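Local coordinates for DNA mismatch repair protein MutS (Thermus aquaticus, PDB 1EWQ) that takes part in DNA mismatch repair, binding mismatched DNA, probably as the recognition step, and has a weak ATPase activity, at residues A131-A136 with T152-G157; I137-G142 with L217-G222; D141-A146 with S164-E169. All blocks are in the same frame, centred on the assembly; numbering follows the deposited sequence.

Contact 1 (A131-A136 with T152-G157); sequences ANYLAA and TGEFKG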
ATOM      1  N   ALA C 131      22.369   4.577   1.016  1.00 28.42           N
ATOM      2  CA  ALA C 131      22.868   4.462   2.374  1.00 27.83           C
ATOM      3  C   ALA C 131      21.679   4.129   3.264  1.00 27.65           C
ATOM      4  O   ALA C 131      20.568   4.599   3.033  1.00 27.47           O
ATOM      5  CB  ALA C 131      23.502   5.764   2.814  1.00 27.48           C
ATOM      6  N   ASN C 132      21.921   3.310   4.280  1.00 27.06           N
ATOM      7  CA  ASN C 132      20.880   2.907   5.209  1.00 26.67           C
ATOM      8  C   ASN C 132      21.338   3.369   6.592  1.00 26.30           C
ATOM      9  O   ASN C 132      22.211   2.753   7.212  1.00 25.94           O
ATOM     10  CB  ASN C 132      20.728   1.389   5.154  1.00 27.22           C
ATOM     11  CG  ASN C 132      19.508   0.905   5.872  1.00 27.63           C
ATOM     12  OD1 ASN C 132      19.604   0.210   6.889  1.00 28.20           O
ATOM     13  ND2 ASN C 132      18.340   1.264   5.355  1.00 27.67           N
ATOM     14  N   TYR C 133      20.745   4.456   7.072  1.00 25.46           N
ATOM     15  CA  TYR C 133      21.154   5.023   8.347  1.00 24.92           C
ATOM     16  C   TYR C 133      20.323   4.743   9.582  1.00 24.84           C
ATOM     17  O   TYR C 133      19.091   4.760   9.548  1.00 24.71           O
ATOM     18  CB  TYR C 133      21.257   6.556   8.257  1.00 24.18           C
ATOM     19  CG  TYR C 133      22.278   7.114   7.288  1.00 23.81           C
ATOM     20  CD1 TYR C 133      21.876   7.850   6.166  1.00 23.17           C
ATOM     21  CD2 TYR C 133      23.645   6.949   7.512  1.00 23.13           C
ATOM     22  CE1 TYR C 133      22.813   8.407   5.298  1.00 22.83           C
ATOM     23  CE2 TYR C 133      24.588   7.506   6.647  1.00 22.75           C
ATOM     24  CZ  TYR C 133      24.163   8.232   5.546  1.00 22.56           C
ATOM     25  OH  TYR C 133      25.097   8.781   4.693  1.00 22.73           O
ATOM     26  N   LEU C 134      21.038   4.500  10.676  1.00 24.76           N
ATOM     27  CA  LEU C 134      20.439   4.361  11.998  1.00 24.48           C
ATOM     28  C   LEU C 134      20.808   5.755  12.499  1.00 24.57           C
ATOM     29  O   LEU C 134      21.952   6.170  12.363  1.00 24.41           O
ATOM     30  CB  LEU C 134      21.164   3.320  12.859  1.00 23.83           C
ATOM     31  CG  LEU C 134      20.772   3.325  14.353  1.00 23.64           C
ATOM     32  CD1 LEU C 134      19.304   2.994  14.514  1.00 22.88           C
ATOM     33  CD2 LEU C 134      21.616   2.322  15.120  1.00 23.16           C
ATOM     34  N   ALA C 135      19.850   6.485  13.042  1.00 25.04           N
ATOM     35  CA  ALA C 135      20.123   7.820  13.544  1.00 25.82           C
ATOM     36  C   ALA C 135      19.831   7.898  15.040  1.00 26.42           C
ATOM     37  O   ALA C 135      18.995   7.155  15.558  1.00 26.52           O
ATOM     38  CB  ALA C 135      19.276   8.845  12.787  1.00 25.50           C
ATOM     39  N   ALA C 136      20.537   8.794  15.728  1.00 27.17           N
ATOM     40  CA  ALA C 136      20.349   9.002  17.165  1.00 27.83           C
ATOM     41  C   ALA C 136      20.338  10.501  17.461  1.00 28.29           C
ATOM     42  O   ALA C 136      21.210  11.239  16.996  1.00 27.96           O
ATOM     43  CB  ALA C 136      21.462   8.318  17.951  1.00 27.28           C
ATOM     44  N   THR C 152      28.309  -0.102   5.907  1.00 24.42           N
ATOM     45  CA  THR C 152      29.511   0.506   5.329  1.00 24.51           C
ATOM     46  C   THR C 152      30.490   1.002   6.384  1.00 24.49           C
ATOM     47  O   THR C 152      31.675   1.177   6.112  1.00 24.88           O
ATOM     48  CB  THR C 152      29.170   1.709   4.429  1.00 24.48           C
ATOM     49  OG1 THR C 152      28.663   2.780   5.234  1.00 24.50           O
ATOM     50  CG2 THR C 152      28.119   1.315   3.383  1.00 24.41           C
ATOM     51  N   GLY C 153      29.991   1.220   7.593  1.00 24.77           N
ATOM     52  CA  GLY C 153      30.843   1.713   8.654  1.00 24.28           C
ATOM     53  C   GLY C 153      30.819   3.231   8.713  1.00 24.14           C
ATOM     54  O   GLY C 153      31.495   3.821   9.557  1.00 24.28           O
ATOM     55  N   GLU C 154      30.061   3.871   7.820  1.00 23.92           N
ATOM     56  CA  GLU C 154      29.986   5.329   7.839  1.00 24.06           C
ATOM     57  C   GLU C 154      29.485   5.696   9.230  1.00 23.93           C
ATOM     58  O   GLU C 154      28.463   5.189   9.700  1.00 23.31           O
ATOM     59  CB  GLU C 154      29.035   5.878   6.770  1.00 24.04           C
ATOM     60  CG  GLU C 154      29.098   7.397   6.690  1.00 24.13           C
ATOM     61  CD  GLU C 154      28.324   7.996   5.521  1.00 25.29           C
ATOM     62  OE1 GLU C 154      27.402   7.332   4.988  1.00 25.39           O
ATOM     63  OE2 GLU C 154      28.634   9.153   5.151  1.00 25.49           O
ATOM     64  N   PHE C 155      30.216   6.595   9.872  1.00 23.89           N
ATOM     65  CA  PHE C 155      29.939   6.990  11.243  1.00 24.03           C
ATOM     66  C   PHE C 155      30.173   8.504  11.363  1.00 24.20           C
ATOM     67  O   PHE C 155      31.316   8.969  11.328  1.00 24.36           O
ATOM     68  CB  PHE C 155      30.903   6.170  12.111  1.00 24.12           C
ATOM     69  CG  PHE C 155      30.635   6.226  13.580  1.00 24.54           C
ATOM     70  CD1 PHE C 155      29.341   6.340  14.074  1.00 24.64           C
ATOM     71  CD2 PHE C 155      31.687   6.075  14.479  1.00 24.40           C
ATOM     72  CE1 PHE C 155      29.103   6.297  15.449  1.00 25.29           C
ATOM     73  CE2 PHE C 155      31.459   6.030  15.845  1.00 24.77           C
ATOM     74  CZ  PHE C 155      30.170   6.140  16.334  1.00 24.69           C
ATOM     75  N   LYS C 156      29.091   9.268  11.508  1.00 23.79           N
ATOM     76  CA  LYS C 156      29.200  10.715  11.582  1.00 23.80           C
ATOM     77  C   LYS C 156      28.113  11.389  12.421  1.00 24.01           C
ATOM     78  O   LYS C 156      27.072  10.795  12.736  1.00 24.13           O
ATOM     79  CB  LYS C 156      29.172  11.309  10.168  1.00 23.64           C
ATOM     80  CG  LYS C 156      27.941  10.918   9.362  1.00 23.67           C
ATOM     81  CD  LYS C 156      27.820  11.720   8.083  1.00 23.92           C
ATOM     82  CE  LYS C 156      26.572  11.342   7.309  1.00 23.51           C
ATOM     83  NZ  LYS C 156      26.444  12.178   6.068  1.00 23.97           N
ATOM     84  N   GLY C 157      28.357  12.645  12.771  1.00 23.85           N
ATOM     85  CA  GLY C 157      27.392  13.370  13.566  1.00 24.03           C
ATOM     86  C   GLY C 157      27.761  14.822  13.705  1.00 24.60           C
ATOM     87  O   GLY C 157      28.846  15.238  13.310  1.00 24.37           O
TER
HETATM   88  O   HOH W   1      27.546  10.551   3.486  1.00 35.71           O
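Tyr133 reaches Glu154 and Lys156 across the intervening strand 143-149, and with the nearest CA pair, Tyr133 and Glu154, 8.9 Å apart, side chains alone make the contact. From Tyr133 CB, CG stands beside the backbone N and opposite the carbonyl carbon (chi1 -62°), which carries the ring toward strand 154-160. On the ring, CE2 lies 3.3 Å from Glu154 OE1, and the carboxylate carbon sits at the ring edge, in its plane. At the tip, Tyr133 OH donates a hydrogen bond to Glu154 OE1 at 2.7 Å. The ring and carboxylate planes are turned 48° apart, and the hydroxyl meets OE1 from above the carboxylate plane, 43° out of it. Lys156, its chain extended, brings NZ to 3.9 Å from Tyr133 OH and forms a long salt bridge with Glu154 OE2 at 3.8 Å. Water 1 donates to Tyr133 OH and accepts from Lys156 NZ. A phenylalanine in place of Tyr133 would probably leave Glu154 OE1 without its hydroxyl donor and this water without one acceptor. Hydroxyl and ammonium thus approach different carboxylate oxygens, an arrangement that would be expected to favour the ionised form of Glu154.

Contact 2 (I137-G142 with L217-G222); sequences IATGDG and LRRARG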
ATOM      1  N   ILE C 137      19.343  10.923  18.240  1.00 28.81           N
ATOM      2  CA  ILE C 137      19.147  12.314  18.635  1.00 29.74           C
ATOM      3  C   ILE C 137      19.147  12.437  20.166  1.00 30.83           C
ATOM      4  O   ILE C 137      18.449  11.685  20.861  1.00 30.94           O
ATOM      5  CB  ILE C 137      17.780  12.847  18.117  1.00 29.69           C
ATOM      6  CG1 ILE C 137      17.778  12.894  16.580  1.00 29.82           C
ATOM      7  CG2 ILE C 137      17.490  14.214  18.710  1.00 29.34           C
ATOM      8  CD1 ILE C 137      16.403  13.142  15.971  1.00 29.30           C
ATOM      9  N   ALA C 138      19.922  13.384  20.686  1.00 31.64           N
ATOM     10  CA  ALA C 138      19.996  13.607  22.126  1.00 32.76           C
ATOM     11  C   ALA C 138      20.207  15.086  22.426  1.00 33.35           C
ATOM     12  O   ALA C 138      20.443  15.883  21.518  1.00 33.39           O
ATOM     13  CB  ALA C 138      21.130  12.786  22.726  1.00 32.97           C
ATOM     14  N   THR C 139      20.117  15.446  23.701  1.00 34.29           N
ATOM     15  CA  THR C 139      20.311  16.829  24.121  1.00 35.09           C
ATOM     16  C   THR C 139      21.498  16.923  25.063  1.00 35.59           C
ATOM     17  O   THR C 139      22.015  15.911  25.520  1.00 35.74           O
ATOM     18  CB  THR C 139      19.080  17.376  24.851  1.00 35.26           C
ATOM     19  OG1 THR C 139      18.862  16.619  26.047  1.00 35.46           O
ATOM     20  CG2 THR C 139      17.856  17.292  23.961  1.00 35.10           C
ATOM     21  N   GLY C 140      21.932  18.141  25.359  1.00 36.33           N
ATOM     22  CA  GLY C 140      23.072  18.299  26.243  1.00 37.27           C
ATOM     23  C   GLY C 140      24.058  19.277  25.650  1.00 37.86           C
ATOM     24  O   GLY C 140      25.082  18.882  25.088  1.00 37.95           O
ATOM     25  N   ASP C 141      23.736  20.561  25.785  1.00 38.30           N
ATOM     26  CA  ASP C 141      24.552  21.645  25.254  1.00 38.85           C
ATOM     27  C   ASP C 141      24.324  21.702  23.749  1.00 38.86           C
ATOM     28  O   ASP C 141      25.274  21.769  22.965  1.00 39.33           O
ATOM     29  CB  ASP C 141      26.041  21.418  25.557  1.00 39.50           C
ATOM     30  CG  ASP C 141      26.340  21.397  27.045  1.00 40.50           C
ATOM     31  OD1 ASP C 141      25.775  22.251  27.768  1.00 41.18           O
ATOM     32  OD2 ASP C 141      27.143  20.541  27.492  1.00 40.72           O
ATOM     33  N   GLY C 142      23.047  21.667  23.363  1.00 38.43           N
ATOM     34  CA  GLY C 142      22.670  21.700  21.957  1.00 37.49           C
ATOM     35  C   GLY C 142      21.999  20.403  21.534  1.00 36.67           C
ATOM     36  O   GLY C 142      21.817  19.494  22.358  1.00 36.88           O
ATOM     37  N   LEU C 217      26.460  14.978  21.611  1.00 28.74           N
ATOM     38  CA  LEU C 217      27.011  14.109  20.569  1.00 28.61           C
ATOM     39  C   LEU C 217      27.555  12.803  21.136  1.00 28.17           C
ATOM     40  O   LEU C 217      27.362  11.743  20.548  1.00 27.72           O
ATOM     41  CB  LEU C 217      28.113  14.843  19.789  1.00 28.68           C
ATOM     42  CG  LEU C 217      28.590  14.148  18.508  1.00 29.20           C
ATOM     43  CD1 LEU C 217      27.397  13.914  17.586  1.00 29.32           C
ATOM     44  CD2 LEU C 217      29.637  15.006  17.804  1.00 29.15           C
ATOM     45  N   ARG C 218      28.244  12.884  22.272  1.00 27.87           N
ATOM     46  CA  ARG C 218      28.785  11.695  22.912  1.00 27.77           C
ATOM     47  C   ARG C 218      27.656  10.746  23.288  1.00 27.11           C
ATOM     48  O   ARG C 218      27.813   9.527  23.262  1.00 27.16           O
ATOM     49  CB  ARG C 218      29.556  12.059  24.177  1.00 28.16           C
ATOM     50  CG  ARG C 218      30.904  12.707  23.942  1.00 29.33           C
ATOM     51  CD  ARG C 218      31.728  12.642  25.217  1.00 30.09           C
ATOM     52  NE  ARG C 218      31.087  13.339  26.325  1.00 30.72           N
ATOM     53  CZ  ARG C 218      31.055  12.879  27.574  1.00 30.95           C
ATOM     54  NH1 ARG C 218      31.622  11.716  27.876  1.00 30.62           N
ATOM     55  NH2 ARG C 218      30.470  13.589  28.526  1.00 30.54           N
ATOM     56  N   ARG C 219      26.511  11.307  23.642  1.00 26.53           N
ATOM     57  CA  ARG C 219      25.377  10.476  24.026  1.00 26.49           C
ATOM     58  C   ARG C 219      24.742   9.801  22.809  1.00 26.21           C
ATOM     59  O   ARG C 219      24.485   8.596  22.830  1.00 25.98           O
ATOM     60  CB  ARG C 219      24.341  11.314  24.776  1.00 25.97           C
ATOM     61  CG  ARG C 219      24.913  11.970  26.030  1.00 26.25           C
ATOM     62  CD  ARG C 219      23.855  12.772  26.754  1.00 26.10           C
ATOM     63  NE  ARG C 219      22.804  11.915  27.270  1.00 26.10           N
ATOM     64  CZ  ARG C 219      21.510  12.180  27.164  1.00 26.69           C
ATOM     65  NH1 ARG C 219      21.107  13.289  26.554  1.00 27.01           N
ATOM     66  NH2 ARG C 219      20.616  11.326  27.652  1.00 26.52           N
ATOM     67  N   ALA C 220      24.498  10.576  21.755  1.00 26.03           N
ATOM     68  CA  ALA C 220      23.898  10.027  20.542  1.00 26.20           C
ATOM     69  C   ALA C 220      24.797   8.924  19.985  1.00 26.35           C
ATOM     70  O   ALA C 220      24.321   7.847  19.620  1.00 26.27           O
ATOM     71  CB  ALA C 220      23.708  11.129  19.502  1.00 26.33           C
ATOM     72  N   ARG C 221      26.100   9.201  19.938  1.00 26.22           N
ATOM     73  CA  ARG C 221      27.079   8.252  19.437  1.00 26.56           C
ATOM     74  C   ARG C 221      27.041   6.986  20.302  1.00 26.79           C
ATOM     75  O   ARG C 221      27.066   5.856  19.785  1.00 27.04           O
ATOM     76  CB  ARG C 221      28.461   8.908  19.468  1.00 27.23           C
ATOM     77  CG  ARG C 221      29.582   8.152  18.777  1.00 28.00           C
ATOM     78  CD  ARG C 221      30.758   9.090  18.488  1.00 28.24           C
ATOM     79  NE  ARG C 221      31.319   9.612  19.727  1.00 29.35           N
ATOM     80  CZ  ARG C 221      31.905  10.797  19.851  1.00 29.89           C
ATOM     81  NH1 ARG C 221      32.017  11.608  18.809  1.00 30.13           N
ATOM     82  NH2 ARG C 221      32.388  11.172  21.027  1.00 30.70           N
ATOM     83  N   GLY C 222      26.960   7.175  21.616  1.00 26.39           N
ATOM     84  CA  GLY C 222      26.905   6.039  22.517  1.00 25.98           C
ATOM     85  C   GLY C 222      25.702   5.182  22.190  1.00 25.77           C
ATOM     86  O   GLY C 222      25.780   3.946  22.159  1.00 25.69           O
TER
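Ala138 and Thr139, late in strand 134-139, which leads into the hairpin with strand 143-149, meet Arg219 and Ala220 of helix 215-232, a helix laid on one face of the mixed sheet of MutS domain II. The strand order and the single antiparallel second strand are consistent with the RNase H-like fold of this domain in the family. Helix and strand run roughly antiparallel: the short axes of 137-139 and 217-222 have 147° between their directions and approach to 7.0 Å. So close an approach is explained by the small residues at the crossing: Ala138 CB points at the helix and lies 4.4 Å from Ala220 CB, while the CA atoms of the same two alanines are 5.5 Å apart. Beside them, Arg219 CB adds an aliphatic contact 4.1 Å from Ala138 CB.

Beyond its CB, Arg219 bends at chi3 (65°), and the guanidinium is brought edge-on to Thr139 O. There NH1 donates to Thr139 O at 3.0 Å, with an N-H...O angle of 142°. The oxygen lies almost in the guanidinium plane, whereas the donor is tilted from the plane of the carbonyl. The side chains of Thr139 and Arg219 run side by side, and both have their strongest polar partner in Glu183: Arg219 NH2 forms a salt bridge with Glu183 OE1, and Thr139 OG1 is hydrogen-bonded to Glu183 OE2.

The contact therefore divides into an apolar half, where alanines set the spacing, and a polar half, where one guanidinium bridges the Thr139 carbonyl and a carboxylate. With two of its nitrogens engaged this way, the Arg219 group is unlikely to turn freely, and the Glu183 charge is probably balanced locally.

Contact 3 (D141-A146 with S164-E169); sequences DGWGLA and SALYDE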
ATOM      1  N   ASP C 141      23.736  20.561  25.785  1.00 38.30           N
ATOM      2  CA  ASP C 141      24.552  21.645  25.254  1.00 38.85           C
ATOM      3  C   ASP C 141      24.324  21.702  23.749  1.00 38.86           C
ATOM      4  O   ASP C 141      25.274  21.769  22.965  1.00 39.33           O
ATOM      5  CB  ASP C 141      26.041  21.418  25.557  1.00 39.50           C
ATOM      6  CG  ASP C 141      26.340  21.397  27.045  1.00 40.50           C
ATOM      7  OD1 ASP C 141      25.775  22.251  27.768  1.00 41.18           O
ATOM      8  OD2 ASP C 141      27.143  20.541  27.492  1.00 40.72           O
ATOM      9  N   GLY C 142      23.047  21.667  23.363  1.00 38.43           N
ATOM     10  CA  GLY C 142      22.670  21.700  21.957  1.00 37.49           C
ATOM     11  C   GLY C 142      21.999  20.403  21.534  1.00 36.67           C
ATOM     12  O   GLY C 142      21.817  19.494  22.358  1.00 36.88           O
ATOM     13  N   TRP C 143      21.610  20.307  20.263  1.00 35.24           N
ATOM     14  CA  TRP C 143      20.985  19.086  19.774  1.00 33.98           C
ATOM     15  C   TRP C 143      22.029  18.188  19.100  1.00 32.82           C
ATOM     16  O   TRP C 143      22.586  18.543  18.056  1.00 32.79           O
ATOM     17  CB  TRP C 143      19.862  19.398  18.778  1.00 34.29           C
ATOM     18  CG  TRP C 143      18.686  20.138  19.367  1.00 34.94           C
ATOM     19  CD1 TRP C 143      18.541  21.491  19.475  1.00 35.12           C
ATOM     20  CD2 TRP C 143      17.491  19.564  19.914  1.00 35.30           C
ATOM     21  NE1 TRP C 143      17.327  21.796  20.049  1.00 35.49           N
ATOM     22  CE2 TRP C 143      16.664  20.632  20.329  1.00 35.46           C
ATOM     23  CE3 TRP C 143      17.036  18.248  20.093  1.00 35.91           C
ATOM     24  CZ2 TRP C 143      15.408  20.428  20.915  1.00 35.63           C
ATOM     25  CZ3 TRP C 143      15.782  18.044  20.680  1.00 36.04           C
ATOM     26  CH2 TRP C 143      14.985  19.133  21.081  1.00 35.79           C
ATOM     27  N   GLY C 144      22.295  17.032  19.708  1.00 31.06           N
ATOM     28  CA  GLY C 144      23.251  16.096  19.149  1.00 29.06           C
ATOM     29  C   GLY C 144      22.560  15.156  18.176  1.00 27.84           C
ATOM     30  O   GLY C 144      21.528  14.582  18.494  1.00 27.51           O
ATOM     31  N   LEU C 145      23.133  14.999  16.988  1.00 26.83           N
ATOM     32  CA  LEU C 145      22.560  14.140  15.955  1.00 25.77           C
ATOM     33  C   LEU C 145      23.706  13.313  15.380  1.00 25.13           C
ATOM     34  O   LEU C 145      24.717  13.873  14.941  1.00 24.75           O
ATOM     35  CB  LEU C 145      21.961  15.013  14.848  1.00 25.77           C
ATOM     36  CG  LEU C 145      20.875  14.529  13.876  1.00 25.68           C
ATOM     37  CD1 LEU C 145      21.111  15.206  12.532  1.00 25.34           C
ATOM     38  CD2 LEU C 145      20.877  13.036  13.726  1.00 25.39           C
ATOM     39  N   ALA C 146      23.560  11.988  15.392  1.00 24.46           N
ATOM     40  CA  ALA C 146      24.601  11.112  14.856  1.00 23.78           C
ATOM     41  C   ALA C 146      24.006  10.009  14.002  1.00 23.63           C
ATOM     42  O   ALA C 146      22.903   9.534  14.252  1.00 23.95           O
ATOM     43  CB  ALA C 146      25.433  10.511  15.983  1.00 23.23           C
ATOM     44  N   SER C 164      14.751  23.200  14.669  1.00 36.16           N
ATOM     45  CA  SER C 164      14.504  23.345  13.245  1.00 35.36           C
ATOM     46  C   SER C 164      15.654  22.746  12.438  1.00 34.72           C
ATOM     47  O   SER C 164      15.432  21.939  11.536  1.00 34.63           O
ATOM     48  CB  SER C 164      14.363  24.823  12.889  1.00 35.62           C
ATOM     49  OG  SER C 164      13.131  25.058  12.247  1.00 36.68           O
ATOM     50  N   ALA C 165      16.877  23.153  12.768  1.00 33.87           N
ATOM     51  CA  ALA C 165      18.063  22.668  12.077  1.00 33.20           C
ATOM     52  C   ALA C 165      18.247  21.175  12.316  1.00 32.49           C
ATOM     53  O   ALA C 165      18.684  20.446  11.429  1.00 32.52           O
ATOM     54  CB  ALA C 165      19.293  23.431  12.540  1.00 33.11           C
ATOM     55  N   LEU C 166      17.920  20.719  13.517  1.00 31.69           N
ATOM     56  CA  LEU C 166      18.043  19.299  13.811  1.00 31.20           C
ATOM     57  C   LEU C 166      17.152  18.548  12.834  1.00 30.69           C
ATOM     58  O   LEU C 166      17.621  17.692  12.090  1.00 30.29           O
ATOM     59  CB  LEU C 166      17.594  18.985  15.238  1.00 31.10           C
ATOM     60  CG  LEU C 166      17.351  17.487  15.480  1.00 31.79           C
ATOM     61  CD1 LEU C 166      18.686  16.726  15.408  1.00 31.22           C
ATOM     62  CD2 LEU C 166      16.671  17.289  16.827  1.00 31.69           C
ATOM     63  N   TYR C 167      15.865  18.878  12.843  1.00 30.25           N
ATOM     64  CA  TYR C 167      14.923  18.221  11.953  1.00 30.38           C
ATOM     65  C   TYR C 167      15.373  18.248  10.498  1.00 29.81           C
ATOM     66  O   TYR C 167      15.281  17.230   9.815  1.00 29.82           O
ATOM     67  CB  TYR C 167      13.525  18.832  12.090  1.00 31.53           C
ATOM     68  CG  TYR C 167      12.835  18.487  13.404  1.00 32.76           C
ATOM     69  CD1 TYR C 167      13.414  17.590  14.309  1.00 33.41           C
ATOM     70  CD2 TYR C 167      11.611  19.060  13.742  1.00 33.25           C
ATOM     71  CE1 TYR C 167      12.791  17.276  15.527  1.00 34.07           C
ATOM     72  CE2 TYR C 167      10.980  18.754  14.948  1.00 34.22           C
ATOM     73  CZ  TYR C 167      11.576  17.862  15.836  1.00 34.38           C
ATOM     74  OH  TYR C 167      10.959  17.583  17.036  1.00 35.37           O
ATOM     75  N   ASP C 168      15.873  19.388  10.022  1.00 28.67           N
ATOM     76  CA  ASP C 168      16.332  19.452   8.638  1.00 28.38           C
ATOM     77  C   ASP C 168      17.512  18.528   8.381  1.00 27.83           C
ATOM     78  O   ASP C 168      17.580  17.886   7.338  1.00 27.40           O
ATOM     79  CB  ASP C 168      16.731  20.873   8.237  1.00 28.18           C
ATOM     80  CG  ASP C 168      15.542  21.751   7.935  1.00 28.08           C
ATOM     81  OD1 ASP C 168      14.494  21.220   7.518  1.00 28.14           O
ATOM     82  OD2 ASP C 168      15.666  22.978   8.097  1.00 28.18           O
ATOM     83  N   GLU C 169      18.447  18.471   9.325  1.00 27.75           N
ATOM     84  CA  GLU C 169      19.611  17.610   9.161  1.00 27.44           C
ATOM     85  C   GLU C 169      19.164  16.167   9.108  1.00 26.99           C
ATOM     86  O   GLU C 169      19.697  15.370   8.346  1.00 26.35           O
ATOM     87  CB  GLU C 169      20.604  17.771  10.318  1.00 27.42           C
ATOM     88  CG  GLU C 169      21.779  18.667  10.021  1.00 27.95           C
ATOM     89  CD  GLU C 169      22.491  18.324   8.720  1.00 27.90           C
ATOM     90  OE1 GLU C 169      23.127  17.260   8.613  1.00 27.95           O
ATOM     91  OE2 GLU C 169      22.406  19.139   7.794  1.00 28.77           O
TER
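The indole of Trp143 meets Leu166 through one corner of its six-membered ring: Trp143 CE3 lies 3.4 Å from Leu166 CD2, and that same methyl is 3.9 Å from Trp143 CD2. The methyl approaches obliquely, and the two side chains cross at about a right angle. The other flat group, the carboxylate of Glu169, is directed elsewhere. Its OE2 forms a salt bridge with Arg172 and its OE1 is hydrogen-bonded to Tyr244 OH, so only the aliphatic part of this residue serves the contact.

Leu166 does the bridging. Its CG stands opposite the backbone N (chi1 165°), and the branches then diverge, CD2 going to the indole and CD1 to Leu145. Leu166 CD1 is 3.5 Å from Leu145 CG, a close approach for two carbons, and 3.7 Å from Leu145 CB. Leu145 in turn places CD1 3.4 Å from Glu169 CB, one helical turn beyond Leu166. The chi2 of Leu145, -146°, departs from the staggered values, which agrees with close packing around CG and CD1, although at 2.2 Å resolution the strain should not be pressed. No hydrogen bond crosses between the segments; the 240 Å² buried here rests on apolar contact.

Trp143 and Leu145 alternate with Gly144 and Ala146 along the strand, so every second residue faces the helix. Strand 143-149 and helix 163-173 run nearly parallel, 7° apart, with the short axes approaching to 9.2 Å. The helix belongs to the beta-alpha-beta crossover from strand 154-160 to strand 177-180. Leu160 of strand 154-160 also touches Leu145, Leu166 and Glu169, while Ala146 turns to the opposite face of the sheet and touches Ala220 and Leu224 of helix 215-232.

How the contacts relate
All three contacts reach one mixed sheet. Contact 1 spans strand 143-149 from side to side, while contacts 2 and 3 attach helices 215-232 and 163-173 to opposite faces. Contacts 2 and 3 have centres about 9 Å apart and share Asp141 and Gly142; the Ala138 O to Gly144 N distance of 2.8 Å marks a probable hydrogen bond between their strands. The centre of contact 1 is about 15 Å from each of the others, and contact 1 is tied to contact 3 by a probable hydrogen bond, Ala136 N to Ala146 O, 2.9 Å. Nearest atoms lie about 27, 35 and 38 Å from the bound DNA for contacts 1, 2 and 3, and none adjoins the predicted ATP site.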